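Local coordinates for protein putative type 11 methyltransferase (Sulfolobus solfataricus, PDB 3I9F) that probably acts as an S-adenosylmethionine-dependent methyltransferase and carries bound zinc ions in the crystal, at residues 140-145 against 155-160; 78-83 against 107-112; 8-13 against 33-38. All blocks are in the same frame, centred on the assembly; numbering follows the deposited sequence.

Contact 1 (140-145 against 155-160); sequences FVVEKR and LVLKRK
A first torsion of -62° sets CG of Phe140 anti to its own carbonyl carbon, and Arg159 takes the matching position (chi1 -69°) with its chain extended to NE. The two groups therefore run side by side, CE1 of Phe140 3.9 Å from CG of Arg159, the ring and guanidinium planes only 21° apart. The guanidinium donates to the backbone carbonyls of Lys99, Leu102 and Lys103. The Phe140 ring packs on Val98 and Lys99 of helix 91-101. An alanine here removes the ring and would probably leave that helix and the aliphatic part of Arg159 less well packed.

The backbones form an antiparallel ladder, in which Val141 N gives a straight bond to Lys158 O (2.9 Å) and Lys158 N returns one to Val141 O (3.0 Å). A classic beta bulge follows: Val156 O accepts Glu143 N at 2.9 Å and, weakly, Lys144 N at 3.4 Å. On one face CG2 of Val142 meets CD1 of Leu157 at 4.2 Å.

This is the C-terminal beta hairpin. Val142 and Leu157 rest on Met134 of helix 130-136, Glu143 forms a salt bridge with Arg107, and strand 155-159 is hydrogen-bonded through Leu155 and Leu157 to strand 106-113.

Contact 2 (78-83 against 107-112); sequences FILFAN and RVIIID
Phe81 leaves its strand with CG anti to the carbonyl carbon (chi1 -78°), which lays the side chain alongside Ile110 on the neighbouring strand. Its CB touches CD1 of Ile110 at 3.7 Å; CG passes the same methyl a little farther off. Beyond CG, CD2 meets two methyls that come from the same side, Ile110 CD1 obliquely and Val108 CG1 at the ring edge, near its plane, 4.0 Å from CD2. The ring as a whole stacks on Tyr24, meets Phe85 edge-to-face, and is packed by Val94 and Val98 of helix 91-101.

The other face of the sheet, that of Phe78, Leu80 and Ile109, is also largely apolar. Leu80, with CG anti to its backbone N (chi1 174°), carries CD1 to 3.7 Å from CG2 of Ile109 and also reaches CD1 of Ile111. Phe78 sets its CD1 3.6 Å from the aliphatic CB of Arg107, whose guanidinium reaches out to Glu143, and touches CD1 of Ile109.

Between these layers the strands run parallel, joined by a beta-alpha-beta connection through helix 91-101 within the Rossmann-like methyltransferase domain. Five backbone bonds link them, the straightest from Phe81 N to Ile109 O (2.8 Å, 177° at the hydrogen). The last, Asn83 N to Ile111 O at 2.7 Å, has its donor above the carbonyl plane, where the first strand gives way to loop.

Next to it, OD1 of Asn83 and OD1 of Asp112 stand 3.6 Å apart without a bond, while Asp112 OD2 is hydrogen-bonded to Tyr133 OH and His86 ND1. Thus an apolar, backbone-stitched core ends in a polar cluster, and the two bonds at OD2 would probably help to stabilise a negative charge on the buried Asp112 carboxylate.

Contact 3 (8-13 against 33-38); sequences EYLPNI and KYLLEF
Tyr34 on helix 32-36 and Phe38 just beyond it are each overlain on one face by the residue before: CG of Lys33 sits 3.6 Å above the Tyr34 ring, offset toward the rim, and CG of Glu37 covers the Phe38 ring in the same manner. Phe38 is also stacked with Phe14, at the end of the N-terminal helix. The arrangement is apolar packing of that helix, 10-14, against helix 32-36, which follows the first strand of the Rossmann-like methyltransferase fold.

Across the interface Phe38 points its tip at Pro11. With CG anti to the carbonyl carbon (chi1 -66°), the ring reaches over so that CZ lies 3.7 Å from CA of Pro11, obliquely to the ring, and 4.1 Å from CB of the same proline. Leu10 supplies the other half of the interface; its CB meets the CE2 corner of Phe38 more loosely, and one branch, CD1, extends to CD2 of Leu35 at 4.4 Å.

Helix 10-14 itself lies on the central sheet, with Ile13 on Ile109, while Leu35 packs on Leu42 and Asp23. The backbone of Phe38 is hydrogen-bonded to Gly19, and its N to Leu35 O, which probably helps to hold the ring in place. The closest approach between the segments is at Leu10 and Tyr34, whose side chains cross at about a right angle, with CD1 of Leu10 3.4 Å from CB of Tyr34.

Overall arrangement
From the N terminus the three contacts follow in series, none nested in or crossing another. Contact 3 closes first, drawing helix 10-14 to helix 32-36 around a loop that includes strand 19-24. Contact 2 closes next, after helix 91-101, and joins two central parallel strands; contact 1 then closes the short C-terminal hairpin. Strands 106-113 and 152-159 are neighbours, so contacts 1 and 2 belong to one mixed sheet, with a probable hydrogen bond from Leu155 N to Ile110 O between them. Contact 3 sits on one face of that sheet, where Ile13 touches Phe78 of contact 2 and Val156 of contact 1.

Contact 1 (140-145 against 155-160)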
loop_
_atom_site.group_PDB
_atom_site.type_symbol
_atom_site.label_atom_id
_atom_site.label_comp_id
_atom_site.label_asym_id
_atom_site.label_seq_id
_atom_site.Cartn_x
_atom_site.Cartn_y
_atom_site.Cartn_z
ATOM N N PHE B 140 -7.709 -6.430 24.646
ATOM C CA PHE B 140 -8.843 -5.604 24.250
ATOM C C PHE B 140 -10.030 -5.948 25.094
ATOM O O PHE B 140 -10.137 -7.050 25.610
ATOM C CB PHE B 140 -9.206 -5.834 22.782
ATOM C CG PHE B 140 -8.116 -5.462 21.820
ATOM C CD1 PHE B 140 -8.162 -4.276 21.139
ATOM C CD2 PHE B 140 -7.049 -6.324 21.594
ATOM C CE1 PHE B 140 -7.144 -3.942 20.276
ATOM C CE2 PHE B 140 -6.037 -5.987 20.750
ATOM C CZ PHE B 140 -6.079 -4.809 20.089
ATOM N N VAL B 141 -10.944 -5.007 25.204
ATOM C CA VAL B 141 -12.217 -5.253 25.893
ATOM C C VAL B 141 -13.357 -4.889 24.980
ATOM O O VAL B 141 -13.220 -4.017 24.138
ATOM C CB VAL B 141 -12.343 -4.491 27.300
ATOM C CG1 VAL B 141 -11.790 -5.394 28.424
ATOM C CG2 VAL B 141 -11.623 -3.150 27.303
ATOM N N VAL B 142 -14.479 -5.575 25.152
ATOM C CA VAL B 142 -15.697 -5.208 24.447
ATOM C C VAL B 142 -16.244 -3.907 24.992
ATOM O O VAL B 142 -16.413 -3.761 26.198
ATOM C CB VAL B 142 -16.818 -6.239 24.592
ATOM C CG1 VAL B 142 -18.037 -5.780 23.752
ATOM C CG2 VAL B 142 -16.339 -7.621 24.154
ATOM N N GLU B 143 -16.526 -2.989 24.073
ATOM C CA GLU B 143 -17.106 -1.701 24.368
ATOM C C GLU B 143 -18.608 -1.721 24.029
ATOM O O GLU B 143 -19.423 -1.293 24.842
ATOM C CB GLU B 143 -16.356 -0.616 23.579
ATOM C CG GLU B 143 -17.175 0.600 23.235
ATOM C CD GLU B 143 -16.338 1.802 22.918
ATOM O OE1 GLU B 143 -15.880 1.933 21.767
ATOM O OE2 GLU B 143 -16.160 2.641 23.828
ATOM N N LYS B 144 -18.966 -2.190 22.829
ATOM C CA LYS B 144 -20.360 -2.394 22.459
ATOM C C LYS B 144 -20.599 -3.799 21.890
ATOM O O LYS B 144 -19.672 -4.456 21.410
ATOM C CB LYS B 144 -20.778 -1.389 21.400
ATOM C CG LYS B 144 -20.791 0.056 21.844
ATOM C CD LYS B 144 -20.694 1.040 20.616
ATOM C CE LYS B 144 -20.922 2.521 21.009
ATOM N NZ LYS B 144 -20.339 2.881 22.367
ATOM N N ARG B 145 -21.861 -4.232 21.923
ATOM C CA ARG B 145 -22.312 -5.433 21.201
ATOM C C ARG B 145 -23.483 -5.124 20.307
ATOM O O ARG B 145 -24.253 -4.237 20.598
ATOM C CB ARG B 145 -22.770 -6.496 22.155
ATOM C CG ARG B 145 -21.751 -6.912 23.116
ATOM C CD ARG B 145 -22.173 -8.199 23.743
ATOM N NE ARG B 145 -21.132 -8.704 24.617
ATOM C CZ ARG B 145 -20.830 -8.192 25.801
ATOM N NH1 ARG B 145 -21.498 -7.143 26.281
ATOM N NH2 ARG B 145 -19.846 -8.731 26.518
ATOM N N LEU B 155 -19.095 -7.242 17.599
ATOM C CA LEU B 155 -18.449 -6.580 18.730
ATOM C C LEU B 155 -17.704 -5.331 18.258
ATOM O O LEU B 155 -17.266 -5.241 17.094
ATOM C CB LEU B 155 -17.466 -7.509 19.415
ATOM C CG LEU B 155 -17.898 -8.946 19.734
ATOM C CD1 LEU B 155 -16.635 -9.774 19.987
ATOM C CD2 LEU B 155 -18.878 -9.023 20.944
ATOM N N VAL B 156 -17.618 -4.349 19.147
ATOM C CA VAL B 156 -16.745 -3.237 18.959
ATOM C C VAL B 156 -15.826 -3.360 20.134
ATOM O O VAL B 156 -16.281 -3.562 21.247
ATOM C CB VAL B 156 -17.485 -1.898 18.980
ATOM C CG1 VAL B 156 -16.475 -0.701 18.783
ATOM C CG2 VAL B 156 -18.631 -1.892 17.932
ATOM N N LEU B 157 -14.533 -3.254 19.882
ATOM C CA LEU B 157 -13.519 -3.578 20.832
ATOM C C LEU B 157 -12.586 -2.380 20.938
ATOM O O LEU B 157 -12.297 -1.773 19.931
ATOM C CB LEU B 157 -12.721 -4.749 20.282
ATOM C CG LEU B 157 -12.925 -6.180 20.701
ATOM C CD1 LEU B 157 -14.358 -6.548 20.629
ATOM C CD2 LEU B 157 -12.080 -7.075 19.812
ATOM N N LYS B 158 -12.103 -2.072 22.140
ATOM C CA LYS B 158 -11.088 -1.053 22.356
ATOM C C LYS B 158 -9.954 -1.657 23.131
ATOM O O LYS B 158 -10.121 -2.652 23.775
ATOM C CB LYS B 158 -11.656 0.108 23.185
ATOM C CG LYS B 158 -12.145 -0.315 24.611
ATOM C CD LYS B 158 -12.849 0.797 25.378
ATOM C CE LYS B 158 -12.021 1.348 26.531
ATOM N NZ LYS B 158 -12.893 1.970 27.566
ATOM N N ARG B 159 -8.808 -1.004 23.109
ATOM C CA ARG B 159 -7.659 -1.497 23.846
ATOM C C ARG B 159 -7.859 -1.478 25.349
ATOM O O ARG B 159 -8.374 -0.504 25.876
ATOM C CB ARG B 159 -6.454 -0.620 23.557
ATOM C CG ARG B 159 -5.908 -0.708 22.150
ATOM C CD ARG B 159 -4.687 0.155 22.096
ATOM N NE ARG B 159 -4.050 0.278 20.784
ATOM C CZ ARG B 159 -3.132 -0.560 20.284
ATOM N NH1 ARG B 159 -2.792 -1.650 20.924
ATOM N NH2 ARG B 159 -2.566 -0.299 19.108
ATOM N N LYS B 160 -7.425 -2.517 26.054
ATOM C CA LYS B 160 -7.351 -2.435 27.522
ATOM C C LYS B 160 -6.505 -1.231 27.958
ATOM O O LYS B 160 -5.434 -1.009 27.395
ATOM C CB LYS B 160 -6.739 -3.703 28.123
ATOM C CG LYS B 160 -7.723 -4.826 28.339
ATOM C CD LYS B 160 -7.114 -5.987 29.111
ATOM C CE LYS B 160 -7.970 -7.261 28.986
ATOM N NZ LYS B 160 -7.147 -8.512 29.118
#

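Contact 2 (78-83 against 107-112)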
loop_
_atom_site.group_PDB
_atom_site.type_symbol
_atom_site.label_atom_id
_atom_site.label_comp_id
_atom_site.label_asym_id
_atom_site.label_seq_id
_atom_site.Cartn_x
_atom_site.Cartn_y
_atom_site.Cartn_z
ATOM N N PHE B 78 -10.128 2.389 12.630
ATOM C CA PHE B 78 -10.929 1.192 12.674
ATOM C C PHE B 78 -10.382 0.009 11.807
ATOM O O PHE B 78 -9.915 0.184 10.678
ATOM C CB PHE B 78 -12.331 1.541 12.173
ATOM C CG PHE B 78 -13.041 2.577 13.014
ATOM C CD1 PHE B 78 -13.781 2.194 14.130
ATOM C CD2 PHE B 78 -12.957 3.935 12.684
ATOM C CE1 PHE B 78 -14.437 3.138 14.898
ATOM C CE2 PHE B 78 -13.589 4.884 13.450
ATOM C CZ PHE B 78 -14.338 4.498 14.553
ATOM N N ILE B 79 -10.493 -1.195 12.349
ATOM C CA ILE B 79 -10.149 -2.427 11.655
ATOM C C ILE B 79 -11.374 -3.318 11.721
ATOM O O ILE B 79 -11.832 -3.658 12.804
ATOM C CB ILE B 79 -8.981 -3.153 12.368
ATOM C CG1 ILE B 79 -7.707 -2.322 12.292
ATOM C CG2 ILE B 79 -8.745 -4.509 11.749
ATOM C CD1 ILE B 79 -6.625 -2.803 13.179
ATOM N N LEU B 80 -11.903 -3.692 10.570
ATOM C CA LEU B 80 -13.034 -4.596 10.518
ATOM C C LEU B 80 -12.569 -6.020 10.199
ATOM O O LEU B 80 -11.774 -6.259 9.274
ATOM C CB LEU B 80 -14.015 -4.143 9.452
ATOM C CG LEU B 80 -15.204 -5.061 9.155
ATOM C CD1 LEU B 80 -16.160 -5.164 10.334
ATOM C CD2 LEU B 80 -15.943 -4.600 7.902
ATOM N N PHE B 81 -13.114 -6.958 10.963
ATOM C CA PHE B 81 -13.011 -8.391 10.687
ATOM C C PHE B 81 -14.408 -8.894 10.491
ATOM O O PHE B 81 -15.094 -9.184 11.440
ATOM C CB PHE B 81 -12.380 -9.106 11.869
ATOM C CG PHE B 81 -10.891 -8.950 11.961
ATOM C CD1 PHE B 81 -10.050 -9.723 11.180
ATOM C CD2 PHE B 81 -10.342 -8.098 12.856
ATOM C CE1 PHE B 81 -8.711 -9.619 11.274
ATOM C CE2 PHE B 81 -8.975 -7.963 12.965
ATOM C CZ PHE B 81 -8.158 -8.713 12.169
ATOM N N ALA B 82 -14.826 -8.992 9.238
ATOM C CA ALA B 82 -16.169 -9.435 8.870
ATOM C C ALA B 82 -16.179 -10.858 8.357
ATOM O O ALA B 82 -15.899 -11.111 7.184
ATOM C CB ALA B 82 -16.773 -8.480 7.784
ATOM N N ASN B 83 -16.561 -11.777 9.222
ATOM C CA ASN B 83 -16.607 -13.217 8.900
ATOM C C ASN B 83 -15.319 -13.741 8.386
ATOM O O ASN B 83 -15.331 -14.612 7.543
ATOM C CB ASN B 83 -17.698 -13.505 7.890
ATOM C CG ASN B 83 -19.024 -12.917 8.327
ATOM O OD1 ASN B 83 -19.537 -13.237 9.425
ATOM N ND2 ASN B 83 -19.543 -12.007 7.539
ATOM N N ARG B 107 -10.364 1.331 17.253
ATOM C CA ARG B 107 -11.396 0.336 17.539
ATOM C C ARG B 107 -11.301 -0.858 16.566
ATOM O O ARG B 107 -11.048 -0.681 15.378
ATOM C CB ARG B 107 -12.796 0.988 17.392
ATOM C CG ARG B 107 -13.539 1.424 18.669
ATOM C CD ARG B 107 -12.664 2.046 19.684
ATOM N NE ARG B 107 -13.391 2.654 20.780
ATOM C CZ ARG B 107 -12.806 3.300 21.790
ATOM N NH1 ARG B 107 -13.556 3.846 22.741
ATOM N NH2 ARG B 107 -11.483 3.407 21.855
ATOM N N VAL B 108 -11.523 -2.069 17.077
ATOM C CA VAL B 108 -11.661 -3.244 16.239
ATOM C C VAL B 108 -13.125 -3.660 16.178
ATOM O O VAL B 108 -13.769 -3.784 17.199
ATOM C CB VAL B 108 -10.809 -4.406 16.791
ATOM C CG1 VAL B 108 -11.078 -5.722 15.989
ATOM C CG2 VAL B 108 -9.306 -4.008 16.785
ATOM N N ILE B 109 -13.642 -3.870 14.980
ATOM C CA ILE B 109 -15.005 -4.337 14.802
ATOM C C ILE B 109 -14.998 -5.782 14.355
ATOM O O ILE B 109 -14.487 -6.071 13.294
ATOM C CB ILE B 109 -15.767 -3.535 13.720
ATOM C CG1 ILE B 109 -15.684 -2.024 13.994
ATOM C CG2 ILE B 109 -17.201 -3.961 13.694
ATOM C CD1 ILE B 109 -15.706 -1.149 12.735
ATOM N N ILE B 110 -15.588 -6.679 15.154
ATOM C CA ILE B 110 -15.795 -8.068 14.772
ATOM C C ILE B 110 -17.238 -8.335 14.388
ATOM O O ILE B 110 -18.143 -8.049 15.155
ATOM C CB ILE B 110 -15.477 -9.052 15.942
ATOM C CG1 ILE B 110 -14.050 -8.850 16.481
ATOM C CG2 ILE B 110 -15.721 -10.515 15.521
ATOM C CD1 ILE B 110 -13.011 -8.628 15.443
ATOM N N ILE B 111 -17.438 -8.887 13.197
ATOM C CA ILE B 111 -18.675 -9.547 12.825
ATOM C C ILE B 111 -18.344 -10.980 12.459
ATOM O O ILE B 111 -17.412 -11.223 11.711
ATOM C CB ILE B 111 -19.343 -8.867 11.628
ATOM C CG1 ILE B 111 -19.685 -7.406 11.992
ATOM C CG2 ILE B 111 -20.607 -9.607 11.238
ATOM C CD1 ILE B 111 -20.024 -6.529 10.784
ATOM N N ASP B 112 -19.082 -11.933 13.012
ATOM C CA ASP B 112 -18.922 -13.318 12.661
ATOM C C ASP B 112 -20.183 -14.069 12.996
ATOM O O ASP B 112 -21.032 -13.570 13.740
ATOM C CB ASP B 112 -17.740 -13.963 13.413
ATOM C CG ASP B 112 -17.029 -15.047 12.585
ATOM O OD1 ASP B 112 -17.562 -15.434 11.515
ATOM O OD2 ASP B 112 -15.917 -15.498 12.978
#

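Contact 3 (8-13 against 33-38)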
loop_
_atom_site.group_PDB
_atom_site.type_symbol
_atom_site.label_atom_id
_atom_site.label_comp_id
_atom_site.label_asym_id
_atom_site.label_seq_id
_atom_site.Cartn_x
_atom_site.Cartn_y
_atom_site.Cartn_z
ATOM N N GLU B 8 -27.635 -0.673 8.466
ATOM C CA GLU B 8 -28.365 -0.705 9.744
ATOM C C GLU B 8 -27.508 -0.680 11.016
ATOM O O GLU B 8 -28.026 -0.413 12.119
ATOM C CB GLU B 8 -29.261 -1.947 9.788
ATOM C CG GLU B 8 -30.316 -2.009 8.651
ATOM C CD GLU B 8 -31.290 -3.199 8.767
ATOM O OE1 GLU B 8 -31.097 -4.083 9.640
ATOM O OE2 GLU B 8 -32.251 -3.244 7.962
ATOM N N TYR B 9 -26.211 -0.970 10.887
ATOM C CA TYR B 9 -25.332 -1.013 12.077
ATOM C C TYR B 9 -23.984 -0.310 11.911
ATOM O O TYR B 9 -23.442 0.157 12.895
ATOM C CB TYR B 9 -25.142 -2.459 12.556
ATOM C CG TYR B 9 -24.796 -3.397 11.441
ATOM C CD1 TYR B 9 -25.793 -4.078 10.752
ATOM C CD2 TYR B 9 -23.469 -3.566 11.029
ATOM C CE1 TYR B 9 -25.488 -4.933 9.692
ATOM C CE2 TYR B 9 -23.149 -4.406 9.980
ATOM C CZ TYR B 9 -24.157 -5.105 9.318
ATOM O OH TYR B 9 -23.856 -5.956 8.283
ATOM N N LEU B 10 -23.445 -0.226 10.694
ATOM C CA LEU B 10 -22.191 0.518 10.486
ATOM C C LEU B 10 -22.238 1.999 10.916
ATOM O O LEU B 10 -21.344 2.459 11.639
ATOM C CB LEU B 10 -21.715 0.439 9.034
ATOM C CG LEU B 10 -21.173 -0.901 8.558
ATOM C CD1 LEU B 10 -20.618 -0.715 7.162
ATOM C CD2 LEU B 10 -20.120 -1.441 9.508
ATOM N N PRO B 11 -23.274 2.750 10.484
ATOM C CA PRO B 11 -23.254 4.184 10.785
ATOM C C PRO B 11 -23.158 4.470 12.264
ATOM O O PRO B 11 -22.347 5.290 12.686
ATOM C CB PRO B 11 -24.576 4.676 10.200
ATOM C CG PRO B 11 -24.789 3.767 9.015
ATOM C CD PRO B 11 -24.367 2.417 9.552
ATOM N N ASN B 12 -23.941 3.764 13.061
ATOM C CA ASN B 12 -23.837 3.952 14.494
ATOM C C ASN B 12 -22.396 3.794 15.010
ATOM O O ASN B 12 -22.017 4.421 15.997
ATOM C CB ASN B 12 -24.780 3.013 15.247
ATOM C CG ASN B 12 -24.723 3.234 16.755
ATOM O OD1 ASN B 12 -24.115 2.442 17.488
ATOM N ND2 ASN B 12 -25.298 4.353 17.218
ATOM N N ILE B 13 -21.602 2.949 14.351
ATOM C CA ILE B 13 -20.214 2.733 14.758
ATOM C C ILE B 13 -19.317 3.885 14.325
ATOM O O ILE B 13 -18.551 4.415 15.118
ATOM C CB ILE B 13 -19.681 1.380 14.204
ATOM C CG1 ILE B 13 -20.317 0.224 14.984
ATOM C CG2 ILE B 13 -18.132 1.301 14.282
ATOM C CD1 ILE B 13 -20.405 -1.051 14.203
ATOM N N LYS B 33 -18.183 -0.696 -0.162
ATOM C CA LYS B 33 -18.994 0.481 -0.495
ATOM C C LYS B 33 -19.548 1.127 0.746
ATOM O O LYS B 33 -19.648 2.347 0.828
ATOM C CB LYS B 33 -20.095 0.160 -1.514
ATOM C CG LYS B 33 -21.428 -0.420 -0.992
ATOM C CD LYS B 33 -22.229 -1.035 -2.185
ATOM C CE LYS B 33 -23.743 -0.915 -2.014
ATOM N NZ LYS B 33 -24.144 0.492 -1.642
ATOM N N TYR B 34 -19.850 0.323 1.749
ATOM C CA TYR B 34 -20.345 0.888 2.988
ATOM C C TYR B 34 -19.225 1.591 3.732
ATOM O O TYR B 34 -19.434 2.658 4.269
ATOM C CB TYR B 34 -21.041 -0.177 3.827
ATOM C CG TYR B 34 -22.198 -0.834 3.085
ATOM C CD1 TYR B 34 -23.488 -0.280 3.120
ATOM C CD2 TYR B 34 -22.002 -1.980 2.315
ATOM C CE1 TYR B 34 -24.548 -0.859 2.418
ATOM C CE2 TYR B 34 -23.056 -2.557 1.609
ATOM C CZ TYR B 34 -24.326 -1.988 1.668
ATOM O OH TYR B 34 -25.364 -2.576 0.989
ATOM N N LEU B 35 -18.019 1.041 3.717
ATOM C CA LEU B 35 -16.862 1.671 4.397
ATOM C C LEU B 35 -16.308 2.908 3.678
ATOM O O LEU B 35 -15.707 3.784 4.295
ATOM C CB LEU B 35 -15.714 0.656 4.578
ATOM C CG LEU B 35 -16.036 -0.542 5.458
ATOM C CD1 LEU B 35 -14.919 -1.538 5.405
ATOM C CD2 LEU B 35 -16.311 -0.096 6.892
ATOM N N LEU B 36 -16.465 2.950 2.363
ATOM C CA LEU B 36 -16.026 4.103 1.581
ATOM C C LEU B 36 -16.659 5.418 2.053
ATOM O O LEU B 36 -15.977 6.449 2.128
ATOM C CB LEU B 36 -16.324 3.888 0.099
ATOM C CG LEU B 36 -15.286 3.054 -0.629
ATOM C CD1 LEU B 36 -15.508 3.140 -2.117
ATOM C CD2 LEU B 36 -13.902 3.551 -0.254
ATOM N N GLU B 37 -17.931 5.378 2.443
ATOM C CA GLU B 37 -18.580 6.596 2.920
ATOM C C GLU B 37 -18.025 7.073 4.285
ATOM O O GLU B 37 -18.459 8.088 4.785
ATOM C CB GLU B 37 -20.140 6.454 2.859
ATOM C CG GLU B 37 -20.954 6.084 4.173
ATOM C CD GLU B 37 -22.353 5.422 3.874
ATOM O OE1 GLU B 37 -23.423 5.879 4.408
ATOM O OE2 GLU B 37 -22.364 4.425 3.094
ATOM N N PHE B 38 -17.063 6.360 4.876
ATOM C CA PHE B 38 -16.535 6.730 6.203
ATOM C C PHE B 38 -15.014 6.844 6.297
ATOM O O PHE B 38 -14.494 7.246 7.342
ATOM C CB PHE B 38 -16.947 5.701 7.254
ATOM C CG PHE B 38 -18.412 5.643 7.522
ATOM C CD1 PHE B 38 -19.051 6.693 8.177
ATOM C CD2 PHE B 38 -19.154 4.526 7.151
ATOM C CE1 PHE B 38 -20.422 6.646 8.435
ATOM C CE2 PHE B 38 -20.506 4.449 7.419
ATOM C CZ PHE B 38 -21.147 5.512 8.066
#